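Local coordinates for protein ribokinase RBSK (Mycobacterium tuberculosis, PDB 3GO6) that probably phosphorylates D-ribose at O-5, using ATP with a divalent metal ion, most likely magnesium, and works as a homodimeric sugar kinase of the PfkB family, at residues P234-T239 against A275-A280; D242-G247 against S286-C291; G252-N257 against L269-R274; A198-A203 against I215-R220; P209-V214 against V225-V230. One frame throughout, in Å; residues are numbered along the deposited sequence.

Contact 1 (P234-T239 against A275-A280)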
# COMPACT_ATOMS: atom_id res chain seq x y z
N PRO A 234 -14.12 12.56 29.33
CA PRO A 234 -13.40 11.28 29.30
C PRO A 234 -14.04 10.21 28.42
O PRO A 234 -15.24 10.24 28.13
CB PRO A 234 -13.41 10.83 30.77
CG PRO A 234 -14.67 11.39 31.30
CD PRO A 234 -14.75 12.78 30.66
N ALA A 235 -13.21 9.26 27.99
CA ALA A 235 -13.67 8.08 27.26
C ALA A 235 -13.60 6.88 28.20
O ALA A 235 -12.80 6.89 29.13
CB ALA A 235 -12.76 7.84 26.04
N PRO A 236 -14.41 5.84 27.96
CA PRO A 236 -14.21 4.55 28.64
C PRO A 236 -12.77 4.04 28.50
O PRO A 236 -12.14 4.20 27.44
CB PRO A 236 -15.17 3.61 27.90
CG PRO A 236 -16.23 4.51 27.36
CD PRO A 236 -15.57 5.80 27.04
N THR A 237 -12.25 3.42 29.57
CA THR A 237 -10.92 2.84 29.55
C THR A 237 -11.00 1.50 28.82
O THR A 237 -11.84 0.68 29.14
CB THR A 237 -10.39 2.62 30.99
OG1 THR A 237 -10.47 3.85 31.70
CG2 THR A 237 -8.93 2.16 30.95
N VAL A 238 -10.13 1.30 27.83
CA VAL A 238 -10.12 0.05 27.06
C VAL A 238 -8.70 -0.41 26.77
O VAL A 238 -7.75 0.39 26.80
CB VAL A 238 -10.90 0.19 25.70
CG1 VAL A 238 -12.39 0.53 25.93
CG2 VAL A 238 -10.24 1.20 24.80
N THR A 239 -8.54 -1.70 26.49
CA THR A 239 -7.31 -2.21 25.91
C THR A 239 -7.43 -2.11 24.38
O THR A 239 -8.25 -2.81 23.78
CB THR A 239 -7.06 -3.68 26.30
OG1 THR A 239 -7.16 -3.84 27.73
CG2 THR A 239 -5.70 -4.14 25.82
N ALA A 275 -19.92 10.33 21.52
CA ALA A 275 -18.83 10.28 20.54
C ALA A 275 -17.56 9.73 21.19
O ALA A 275 -16.86 8.89 20.60
CB ALA A 275 -18.60 11.69 19.92
N CYS A 276 -17.29 10.14 22.44
CA CYS A 276 -16.13 9.63 23.18
C CYS A 276 -16.23 8.12 23.41
O CYS A 276 -15.26 7.39 23.19
CB CYS A 276 -15.94 10.36 24.52
SG CYS A 276 -15.11 11.95 24.37
N ALA A 277 -17.41 7.66 23.82
CA ALA A 277 -17.62 6.22 24.02
C ALA A 277 -17.48 5.43 22.74
O ALA A 277 -16.85 4.38 22.73
CB ALA A 277 -19.00 5.94 24.67
N ALA A 278 -18.07 5.93 21.65
CA ALA A 278 -18.01 5.21 20.36
C ALA A 278 -16.58 5.12 19.83
O ALA A 278 -16.16 4.07 19.32
CB ALA A 278 -18.94 5.85 19.34
N GLY A 279 -15.83 6.21 19.95
CA GLY A 279 -14.42 6.24 19.58
C GLY A 279 -13.60 5.20 20.32
O GLY A 279 -12.76 4.51 19.71
N ALA A 280 -13.86 5.05 21.61
CA ALA A 280 -13.16 4.05 22.43
C ALA A 280 -13.46 2.63 21.93
O ALA A 280 -12.54 1.82 21.71
CB ALA A 280 -13.55 4.20 23.90

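Contact 2 (D242-G247 against S286-C291). With RIB (alpha-D-ribofuranose), chain C.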
# COMPACT_ATOMS: atom_id res chain seq x y z
N ASP A 242 -6.57 -1.40 17.61
CA ASP A 242 -6.24 -0.64 16.41
C ASP A 242 -6.96 0.71 16.50
O ASP A 242 -8.18 0.75 16.40
CB ASP A 242 -6.69 -1.42 15.16
CG ASP A 242 -6.44 -0.68 13.86
OD1 ASP A 242 -5.85 0.42 13.87
OD2 ASP A 242 -6.83 -1.24 12.80
N THR A 243 -6.21 1.79 16.68
CA THR A 243 -6.78 3.13 16.79
C THR A 243 -7.23 3.71 15.44
O THR A 243 -7.97 4.68 15.41
CB THR A 243 -5.81 4.11 17.45
OG1 THR A 243 -4.61 4.18 16.67
CG2 THR A 243 -5.44 3.66 18.87
N ALA A 244 -6.77 3.12 14.34
CA ALA A 244 -7.14 3.64 13.02
C ALA A 244 -8.66 3.59 12.85
O ALA A 244 -9.32 2.62 13.25
CB ALA A 244 -6.45 2.86 11.92
N GLY A 245 -9.21 4.67 12.31
CA GLY A 245 -10.63 4.74 12.06
C GLY A 245 -11.41 5.27 13.25
O GLY A 245 -12.56 5.64 13.10
N ALA A 246 -10.82 5.31 14.45
CA ALA A 246 -11.61 5.70 15.62
C ALA A 246 -12.02 7.17 15.60
O ALA A 246 -13.12 7.53 16.08
CB ALA A 246 -10.89 5.35 16.92
N GLY A 247 -11.14 8.01 15.07
CA GLY A 247 -11.45 9.44 14.93
C GLY A 247 -12.64 9.69 14.02
O GLY A 247 -13.46 10.55 14.28
N SER A 286 -9.92 -4.44 14.91
CA SER A 286 -8.96 -4.30 13.82
C SER A 286 -9.69 -3.78 12.59
O SER A 286 -10.82 -4.16 12.31
CB SER A 286 -8.31 -5.65 13.48
OG SER A 286 -7.45 -6.05 14.54
N GLY A 287 -9.06 -2.92 11.82
CA GLY A 287 -9.77 -2.45 10.66
C GLY A 287 -10.29 -1.05 10.89
O GLY A 287 -10.51 -0.61 12.03
N VAL A 288 -10.47 -0.36 9.77
CA VAL A 288 -10.62 1.08 9.76
C VAL A 288 -12.07 1.42 9.41
O VAL A 288 -12.77 2.11 10.16
CB VAL A 288 -9.61 1.71 8.75
CG1 VAL A 288 -9.76 3.22 8.68
CG2 VAL A 288 -8.18 1.32 9.13
N GLY A 289 -12.52 0.90 8.26
CA GLY A 289 -13.83 1.27 7.72
C GLY A 289 -15.02 0.52 8.31
O GLY A 289 -16.17 0.90 8.08
N ASP A 290 -14.75 -0.53 9.08
CA ASP A 290 -15.82 -1.36 9.61
C ASP A 290 -15.87 -1.43 11.15
O ASP A 290 -16.48 -2.35 11.71
CB ASP A 290 -15.75 -2.76 8.99
CG ASP A 290 -17.05 -3.55 9.15
OD1 ASP A 290 -18.13 -3.06 8.74
OD2 ASP A 290 -16.99 -4.68 9.68
N CYS A 291 -15.32 -0.43 11.83
CA CYS A 291 -15.21 -0.51 13.29
C CYS A 291 -16.24 0.31 14.10
O CYS A 291 -16.18 0.32 15.34
CB CYS A 291 -13.79 -0.11 13.71
SG CYS A 291 -13.34 1.60 13.32
O5 RIB C . -9.37 8.14 9.27
C5 RIB C . -8.94 6.97 8.54
C4 RIB C . -9.25 7.18 7.04
O4 RIB C . -8.35 8.19 6.54
C3 RIB C . -8.97 5.96 6.19
O3 RIB C . -10.14 5.16 5.89
C2 RIB C . -8.30 6.52 4.94
O2 RIB C . -9.06 6.23 3.76
C1 RIB C . -8.12 8.02 5.15
O1 RIB C . -9.10 8.78 4.43
O HOH W 1 -14.00 4.43 10.87

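Contact 3 (G252-N257 against L269-R274)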
# COMPACT_ATOMS: atom_id res chain seq x y z
N GLY A 252 -18.47 10.91 13.20
CA GLY A 252 -19.78 10.50 12.68
C GLY A 252 -20.81 10.41 13.78
O GLY A 252 -21.96 10.83 13.62
N VAL A 253 -20.40 9.87 14.92
CA VAL A 253 -21.29 9.80 16.10
C VAL A 253 -21.62 11.19 16.66
O VAL A 253 -22.77 11.45 17.07
CB VAL A 253 -20.73 8.87 17.20
CG1 VAL A 253 -21.60 8.94 18.48
CG2 VAL A 253 -20.67 7.46 16.67
N LEU A 254 -20.63 12.09 16.67
CA LEU A 254 -20.89 13.46 17.09
C LEU A 254 -21.95 14.09 16.18
O LEU A 254 -22.92 14.71 16.68
CB LEU A 254 -19.60 14.29 17.11
CG LEU A 254 -19.71 15.60 17.90
CD1 LEU A 254 -19.70 15.30 19.40
CD2 LEU A 254 -18.59 16.58 17.57
N ALA A 255 -21.79 13.92 14.87
CA ALA A 255 -22.77 14.45 13.90
C ALA A 255 -24.17 13.87 14.11
O ALA A 255 -25.17 14.59 13.99
CB ALA A 255 -22.31 14.21 12.46
N ALA A 256 -24.22 12.58 14.44
CA ALA A 256 -25.49 11.87 14.63
C ALA A 256 -26.23 12.27 15.91
O ALA A 256 -27.42 11.95 16.06
CB ALA A 256 -25.24 10.37 14.64
N ASN A 257 -25.53 12.96 16.82
CA ASN A 257 -26.07 13.35 18.14
C ASN A 257 -26.09 14.84 18.45
O ASN A 257 -26.63 15.25 19.49
CB ASN A 257 -25.30 12.61 19.24
CG ASN A 257 -25.62 11.14 19.27
OD1 ASN A 257 -26.62 10.73 19.85
ND2 ASN A 257 -24.79 10.33 18.62
N LEU A 269 -23.17 18.29 25.43
CA LEU A 269 -22.42 17.39 26.32
C LEU A 269 -22.79 15.92 26.08
O LEU A 269 -21.92 15.06 26.10
CB LEU A 269 -22.59 17.79 27.80
CG LEU A 269 -21.88 16.92 28.84
CD1 LEU A 269 -20.36 16.98 28.68
CD2 LEU A 269 -22.30 17.33 30.27
N ARG A 270 -24.07 15.63 25.87
CA ARG A 270 -24.51 14.26 25.60
C ARG A 270 -23.90 13.74 24.27
O ARG A 270 -23.47 12.60 24.19
CB ARG A 270 -26.03 14.19 25.55
CG ARG A 270 -26.58 12.80 25.28
CD ARG A 270 -28.04 12.87 24.80
NE ARG A 270 -28.48 11.57 24.26
CZ ARG A 270 -28.45 11.23 22.97
NH1 ARG A 270 -28.01 12.08 22.05
NH2 ARG A 270 -28.86 10.03 22.60
N ALA A 271 -23.85 14.60 23.25
CA ALA A 271 -23.24 14.23 21.97
C ALA A 271 -21.76 13.91 22.17
O ALA A 271 -21.25 12.90 21.66
CB ALA A 271 -23.41 15.38 20.95
N LEU A 272 -21.07 14.76 22.92
CA LEU A 272 -19.64 14.55 23.24
C LEU A 272 -19.36 13.25 23.99
O LEU A 272 -18.42 12.51 23.64
CB LEU A 272 -19.05 15.76 23.98
CG LEU A 272 -18.96 17.09 23.21
CD1 LEU A 272 -18.90 18.28 24.17
CD2 LEU A 272 -17.75 17.12 22.26
N ARG A 273 -20.19 12.95 25.00
CA ARG A 273 -20.07 11.69 25.75
C ARG A 273 -20.24 10.47 24.85
O ARG A 273 -19.48 9.51 24.95
CB ARG A 273 -21.07 11.63 26.92
CG ARG A 273 -20.61 12.49 28.09
CD ARG A 273 -21.68 12.69 29.15
NE ARG A 273 -21.15 13.50 30.24
CZ ARG A 273 -21.86 14.04 31.24
NH1 ARG A 273 -23.17 13.88 31.29
NH2 ARG A 273 -21.24 14.75 32.18
N ARG A 274 -21.25 10.51 23.99
CA ARG A 274 -21.54 9.39 23.09
C ARG A 274 -20.41 9.22 22.07
O ARG A 274 -19.99 8.10 21.80
CB ARG A 274 -22.89 9.60 22.41
CG ARG A 274 -24.06 9.44 23.40
CD ARG A 274 -25.43 9.64 22.77
NE ARG A 274 -25.75 8.54 21.86
CZ ARG A 274 -26.17 7.34 22.24
NH1 ARG A 274 -26.35 7.05 23.53
NH2 ARG A 274 -26.41 6.40 21.31
O HOH W 2 -27.20 15.10 22.07
O HOH W 3 -26.25 7.67 18.81
O HOH W 4 -29.25 8.83 19.78

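Contact 4 (A198-A203 against I215-R220)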
# COMPACT_ATOMS: atom_id res chain seq x y z
N ALA A 198 -10.94 18.03 15.70
CA ALA A 198 -9.55 17.91 15.30
C ALA A 198 -8.73 17.33 16.42
O ALA A 198 -9.08 17.51 17.58
CB ALA A 198 -9.00 19.27 14.90
N ASN A 199 -7.65 16.62 16.10
CA ASN A 199 -6.69 16.28 17.15
C ASN A 199 -5.87 17.53 17.54
O ASN A 199 -6.08 18.60 16.94
CB ASN A 199 -5.81 15.05 16.79
CG ASN A 199 -4.85 15.30 15.64
OD1 ASN A 199 -4.36 16.41 15.41
ND2 ASN A 199 -4.54 14.24 14.91
N GLU A 200 -4.98 17.43 18.51
CA GLU A 200 -4.25 18.62 18.98
C GLU A 200 -3.42 19.28 17.87
O GLU A 200 -3.49 20.50 17.69
CB GLU A 200 -3.40 18.33 20.23
CG GLU A 200 -4.25 18.09 21.49
CD GLU A 200 -4.45 19.33 22.37
OE1 GLU A 200 -4.49 20.49 21.86
OE2 GLU A 200 -4.59 19.15 23.60
N HIS A 201 -2.70 18.47 17.10
CA HIS A 201 -1.88 18.99 15.99
C HIS A 201 -2.75 19.65 14.90
O HIS A 201 -2.46 20.77 14.43
CB HIS A 201 -0.99 17.88 15.42
CG HIS A 201 -0.41 18.19 14.07
ND1 HIS A 201 0.68 19.02 13.89
CD2 HIS A 201 -0.76 17.76 12.83
CE1 HIS A 201 0.96 19.10 12.60
NE2 HIS A 201 0.10 18.35 11.94
N GLU A 202 -3.82 18.97 14.50
CA GLU A 202 -4.77 19.55 13.54
C GLU A 202 -5.44 20.82 14.09
O GLU A 202 -5.66 21.78 13.33
CB GLU A 202 -5.84 18.51 13.14
CG GLU A 202 -5.28 17.28 12.41
CD GLU A 202 -6.23 16.06 12.45
OE1 GLU A 202 -7.20 16.04 13.25
OE2 GLU A 202 -5.97 15.11 11.66
N ALA A 203 -5.78 20.83 15.37
CA ALA A 203 -6.42 22.01 15.97
C ALA A 203 -5.50 23.25 15.91
O ALA A 203 -5.97 24.37 15.64
CB ALA A 203 -6.87 21.73 17.41
N ILE A 215 -11.63 19.07 20.52
CA ILE A 215 -10.27 18.63 20.28
C ILE A 215 -10.11 17.23 20.86
O ILE A 215 -10.17 17.04 22.07
CB ILE A 215 -9.20 19.60 20.87
CG1 ILE A 215 -9.37 21.02 20.31
CG2 ILE A 215 -7.79 19.11 20.56
CD1 ILE A 215 -10.27 21.87 21.19
N THR A 216 -9.93 16.24 19.99
CA THR A 216 -9.85 14.86 20.43
C THR A 216 -8.46 14.59 21.02
O THR A 216 -7.47 15.14 20.56
CB THR A 216 -10.13 13.88 19.27
OG1 THR A 216 -9.21 14.15 18.21
CG2 THR A 216 -11.58 14.06 18.75
N LEU A 217 -8.43 13.75 22.04
CA LEU A 217 -7.24 13.52 22.85
C LEU A 217 -6.92 12.02 22.93
O LEU A 217 -6.44 11.55 23.96
CB LEU A 217 -7.48 14.04 24.28
CG LEU A 217 -7.86 15.50 24.47
CD1 LEU A 217 -8.27 15.73 25.93
CD2 LEU A 217 -6.71 16.44 24.05
N GLY A 218 -7.20 11.27 21.87
CA GLY A 218 -6.97 9.82 21.90
C GLY A 218 -7.73 9.21 23.07
O GLY A 218 -8.94 9.42 23.17
N VAL A 219 -7.03 8.52 23.97
CA VAL A 219 -7.66 7.80 25.10
C VAL A 219 -8.25 8.66 26.21
O VAL A 219 -9.09 8.20 26.98
CB VAL A 219 -6.70 6.73 25.74
CG1 VAL A 219 -6.14 5.79 24.67
CG2 VAL A 219 -5.57 7.40 26.55
N ARG A 220 -7.82 9.92 26.31
CA ARG A 220 -8.37 10.82 27.31
C ARG A 220 -9.72 11.39 26.87
O ARG A 220 -10.31 12.20 27.60
CB ARG A 220 -7.38 11.93 27.64
CG ARG A 220 -6.13 11.42 28.38
CD ARG A 220 -4.93 12.28 28.04
NE ARG A 220 -5.16 13.68 28.38
CZ ARG A 220 -4.68 14.72 27.69
NH1 ARG A 220 -3.94 14.53 26.61
NH2 ARG A 220 -4.95 15.95 28.10
O HOH W 5 -4.83 14.91 20.14
O HOH W 6 -4.33 18.40 26.33
O HOH W 7 -3.14 16.66 24.10

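Contact 5 (P209-V214 against V225-V230)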
# COMPACT_ATOMS: atom_id res chain seq x y z
N PRO A 209 -11.03 30.00 15.82
CA PRO A 209 -11.90 29.11 16.57
C PRO A 209 -13.35 29.15 16.13
O PRO A 209 -13.86 30.23 15.79
CB PRO A 209 -11.77 29.59 18.03
CG PRO A 209 -11.05 30.86 17.99
CD PRO A 209 -10.59 31.16 16.62
N PRO A 210 -14.01 27.97 16.10
CA PRO A 210 -15.43 27.87 15.80
C PRO A 210 -16.24 28.11 17.06
O PRO A 210 -15.66 28.26 18.15
CB PRO A 210 -15.59 26.41 15.37
CG PRO A 210 -14.58 25.69 16.28
CD PRO A 210 -13.40 26.63 16.31
N THR A 211 -17.56 28.12 16.94
CA THR A 211 -18.41 28.23 18.12
C THR A 211 -18.09 27.10 19.11
O THR A 211 -18.01 27.34 20.31
CB THR A 211 -19.89 28.19 17.73
OG1 THR A 211 -20.09 29.08 16.62
CG2 THR A 211 -20.78 28.64 18.90
N HIS A 212 -17.89 25.89 18.58
CA HIS A 212 -17.64 24.71 19.41
C HIS A 212 -16.40 23.97 18.88
O HIS A 212 -16.49 23.29 17.86
CB HIS A 212 -18.87 23.80 19.41
CG HIS A 212 -20.15 24.52 19.73
ND1 HIS A 212 -20.49 24.90 21.01
CD2 HIS A 212 -21.18 24.91 18.94
CE1 HIS A 212 -21.66 25.50 21.00
NE2 HIS A 212 -22.10 25.53 19.75
N PHE A 213 -15.26 24.12 19.56
CA PHE A 213 -14.00 23.48 19.16
C PHE A 213 -13.88 22.17 19.95
O PHE A 213 -13.81 22.20 21.19
CB PHE A 213 -12.79 24.39 19.44
CG PHE A 213 -11.67 24.30 18.42
CD1 PHE A 213 -11.53 23.19 17.56
CD2 PHE A 213 -10.73 25.34 18.33
CE1 PHE A 213 -10.49 23.12 16.63
CE2 PHE A 213 -9.68 25.30 17.40
CZ PHE A 213 -9.56 24.18 16.54
N VAL A 214 -13.90 21.04 19.25
CA VAL A 214 -13.86 19.71 19.86
C VAL A 214 -12.51 19.11 19.53
O VAL A 214 -12.24 18.71 18.39
CB VAL A 214 -15.02 18.80 19.36
CG1 VAL A 214 -14.93 17.41 20.01
CG2 VAL A 214 -16.38 19.43 19.66
N VAL A 225 -13.51 23.60 23.76
CA VAL A 225 -13.32 25.05 23.92
C VAL A 225 -14.36 25.77 23.07
O VAL A 225 -14.44 25.55 21.86
CB VAL A 225 -11.92 25.52 23.47
CG1 VAL A 225 -11.70 27.01 23.85
CG2 VAL A 225 -10.81 24.66 24.06
N GLY A 226 -15.17 26.62 23.70
CA GLY A 226 -16.11 27.44 22.95
C GLY A 226 -17.16 28.12 23.79
O GLY A 226 -16.92 28.39 24.98
N ALA A 227 -18.32 28.35 23.19
CA ALA A 227 -19.42 29.07 23.83
C ALA A 227 -19.84 28.47 25.17
O ALA A 227 -20.38 29.20 26.02
CB ALA A 227 -20.62 29.17 22.90
N ASP A 228 -19.64 27.16 25.36
CA ASP A 228 -20.00 26.49 26.61
C ASP A 228 -18.88 26.53 27.64
O ASP A 228 -18.99 25.95 28.71
CB ASP A 228 -20.40 25.03 26.35
CG ASP A 228 -21.72 24.90 25.60
OD1 ASP A 228 -22.47 25.89 25.50
OD2 ASP A 228 -22.00 23.78 25.09
N GLY A 229 -17.79 27.23 27.32
CA GLY A 229 -16.63 27.30 28.19
C GLY A 229 -15.50 26.38 27.77
O GLY A 229 -15.24 26.20 26.57
N VAL A 230 -14.83 25.80 28.76
CA VAL A 230 -13.64 24.97 28.57
C VAL A 230 -13.75 23.79 29.52
O VAL A 230 -13.85 23.97 30.74
CB VAL A 230 -12.34 25.79 28.86
CG1 VAL A 230 -11.10 24.88 28.87
CG2 VAL A 230 -12.16 26.91 27.84
O HOH W 8 -14.00 27.79 20.22

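Contact 1 (P234-T239 against A275-A280)
Ala235 and Cys276 bring the two backbones closest, with Ala235 CA 5.0 Å from Cys276 CA, where the irregular, extended chain of 234-239 runs past one side of helix 275-280. Proximity here is a matter of packing and not of shared backbone bonds. The methyl of Ala235 comes within 3.8 Å of Cys276 O, a carbonyl already used inside the helix by Ala280 N. Pro236 then lays the CG-CD edge of its ring against the next residue: Pro236 CD is 3.7 Å from Ala277 CA, and CG meets the Ala277 methyl. Helix 265-282 is one of the helices packed around the large sheet of this ribokinase fold, and 234-239 follows strand 229-233 of that sheet on the way to helix 246-257. The methyl of Ala280 fits in where Ala235 CB, Pro236 CD and Pro236 O converge, the last 3.8 Å from Ala280 CB. Farther along, Val238 brings CG2 to 3.9 Å from Ala280 O; its side chain also touches Thr283 and Leu284. At the other end, Cys276, an ADP-binding residue in another structure of this protein, has CB 3.7 Å from Pro234 O. Its SG, anti to the carbonyl carbon (chi1 -81°), stays 4.1 Å from Pro234 O.

Contact 2 (D242-G247 against S286-C291)
Asp242 faces the Ser286-Gly287 peptide with its carboxylate, and the two oxygens are divided between the segments. OD2 reaches across and accepts from Gly287 N at 3.0 Å on its anti side, 22° out of the carboxylate plane. OD1 turns back along its own chain to Ala244 N, 2.9 Å away, which approaches from above the plane and closes an Asx turn. CG anti to the backbone N (chi1 178°) carries the carboxylate toward 286-291, and a donor on each oxygen limits its rotation. Ala244 and Val288 meet methyl to methyl: Ala244 CB is 3.6 Å from Val288 CG2. The other branch, CG1, points to the sugar and lies 3.4 Å from O3 of the bound ribose, so that Val288 is wedged between the 242-247 turn and the substrate.

The sequence from Asp242 to Gly247, with Asp248 next, is the Asp-Thr-Ala-Gly-Ala-Gly-Asp signature of PfkB kinases. Its type II turn from Thr243 to Ala246 leads into helix 246-257, with Gly245 at the N-cap. Asp242, Ala244 and Gly287 line the magnesium site together with Ala282 and Val285, a position also predicted to hold potassium. Asp248, predicted to be the proton acceptor, hydrogen-bonds the ribose through OD2.

Gly245, which lacks a side chain, presses its CA to 3.8 Å from Val288 CG1. Cys291 brings SG to 4.1 Å from Gly245 O. A water donates to both Gly245 O and Val288 O, the second at 2.7 Å, and bridges the two backbones beside this sulfur.

Contact 3 (G252-N257 against L269-R274)
Leu254 and Ala271 form the dry side of an antiparallel helix-helix packing between consecutive helices, 246-257 and 265-282, whose segments here approach to 8.4 Å between axes at 151°. Leu254 CD1 slips in to 3.6 Å from Ala271 O and also touches Leu272 CD2 at 3.9 Å. The small Ala271 allows the close approach: its methyl lies against Asn257, with Ala271 CB 3.5 Å from Asn257 O. Val253 CG1 covers the carbonyl of Arg274. The ends of Leu254 and Leu272 come together although neither side chain sets out toward the other helix, and Leu272 also touches Phe231 of strand 229-233; on the other flank, Val253 and Arg274 both reach Ile298 of helix 295-303.

Beyond Ala271 the interface becomes polar and wet. Asn257 crosses both arginines at about a right angle, and its OD1 collects Arg270 NH1 at 2.9 Å and, through a weak bond, Arg274 NE. Arg270 gets there on an extended chain, with Arg274 CD packed over the centre of its guanidinium face. A bend at chi3 (69°) sets Arg274 NE beside OD1; its NH1 makes a salt bridge to Asp299. Three waters fill in round the amide and the guanidiniums, one joining Asn257 O to Arg270 NH1, another Asn257 ND2 to Arg274 NH2. The Asn257 amide is also held from its own segment, where ND2 donates to Val253 O at 2.8 Å in a nearly straight bond (169° at the hydrogen).

Contact 4 (A198-A203 against I215-R220)
Ile215 lies beside Ala198 in a parallel bridge and brings its CA-H to 3.2 Å from Ala198 O. Its side chain extends toward the start of helix 200-205: CG1 meets Ala203 CB at 3.9 Å, while CG2, anti to the backbone N, lies against the CG-CD part of Glu200, the two side chains crossing at about a right angle. The bond of this pairing comes from the next residue, Thr216 N donating to Ala198 O at 2.9 Å. Thr216 OG1 sits 3.5 Å from Asn199 CA on the other face of the sheet. From here a water, accepting from Glu200 N and donating to Thr216 O, links the two backbones where they no longer bond directly.

Leu217 leaves the strand with CD2 3.5 Å from Glu200 OE2. The Glu200 chain folds over at chi2 (-95°), and its carboxylate is shared: OE1 forms a salt bridge with Arg223, while OE2 takes protons from two waters, one of them bonded to Arg220 NH2 and the other only weakly to NH1. One face of that guanidinium is met by Leu217 CD1 toward the rim.

Asn199 is the N-cap of helix 200-205 and forms a capping box with Glu202, Asn199 OD1 accepting from Glu202 N at 2.8 Å and Glu202 OE1 from Asn199 N. Asn199 and residues 216-220 belong to the predicted ATP site. The whole is a beta-alpha-beta unit, in which strand 195-199 leads through helix 200-205 to the parallel strand 212-216. Strand 222-226 flanks the latter, where Ile215 touches Arg223 and Val225; Gly43 of the second subunit packs on Asn199.

Contact 5 (P209-V214 against V225-V230)
Phe213 and Val225 form an antiparallel hydrogen-bonded pair, with Phe213 N donating to Val225 O at 2.8 Å and Val225 N to Phe213 O at 2.9 Å. One step outward, beyond the non-hydrogen-bonded pair His212-Gly226, Ala227 N donates to Thr211 O at 3.1 Å. The same oxygen receives a CA-H contact from Gly226, where no side chain keeps the strands apart. Val225 O has a second donor in a water that also donates to Pro210 O and so ties the loop before the strand to the neighbouring strand.

These bonds belong to a beta hairpin of strands 212-216 and 222-226 in the large sheet of the ribokinase fold; a type I turn from Gly226 to Gly229 then passes the chain on to strand 229-233.

Apolar contacts are modest. Phe213 CB packs beside Val225 CB at 4.3 Å. Its ring swings away from Val225 (chi1 -144°, off a staggered position), and one face is covered toward the rim by Pro210 CD. Thr211 CG2 touches Ala227 CB at 4.0 Å and also lies 3.5 Å above one face of the His212 ring.

The polar side chains look elsewhere. His212 ND1 is hydrogen-bonded to Tyr224 OH, and its ring meets Trp258 edge to face. Asp228 OD2, 4.5 Å from His212 ND1, is engaged in a salt bridge with Arg268 of helix 265-282.

Contacts 2 and 3 are buried, contacts 1 and 4 partly so, and contact 5 lies at the surface. Contacts 4 and 5 share strand 212-216, pairing it parallel on one flank and antiparallel on the other, with three backbone bonds across contact 5 but one across contact 4, where side-chain packing and waters do the rest. Contacts 1 and 3 share helix 265-282 and rely on side-chain packing, small and apolar in contact 1, with an added wet arginine-asparagine side in contact 3. Val253 and Leu254 touch Ala275, joining those two, while Leu272 rests on Val214 and ties the helices to the sheet. Contact 2 stands apart in chemistry: turns, a carboxylate, magnesium and ribose. Ala246 touches Gly279 of contact 1.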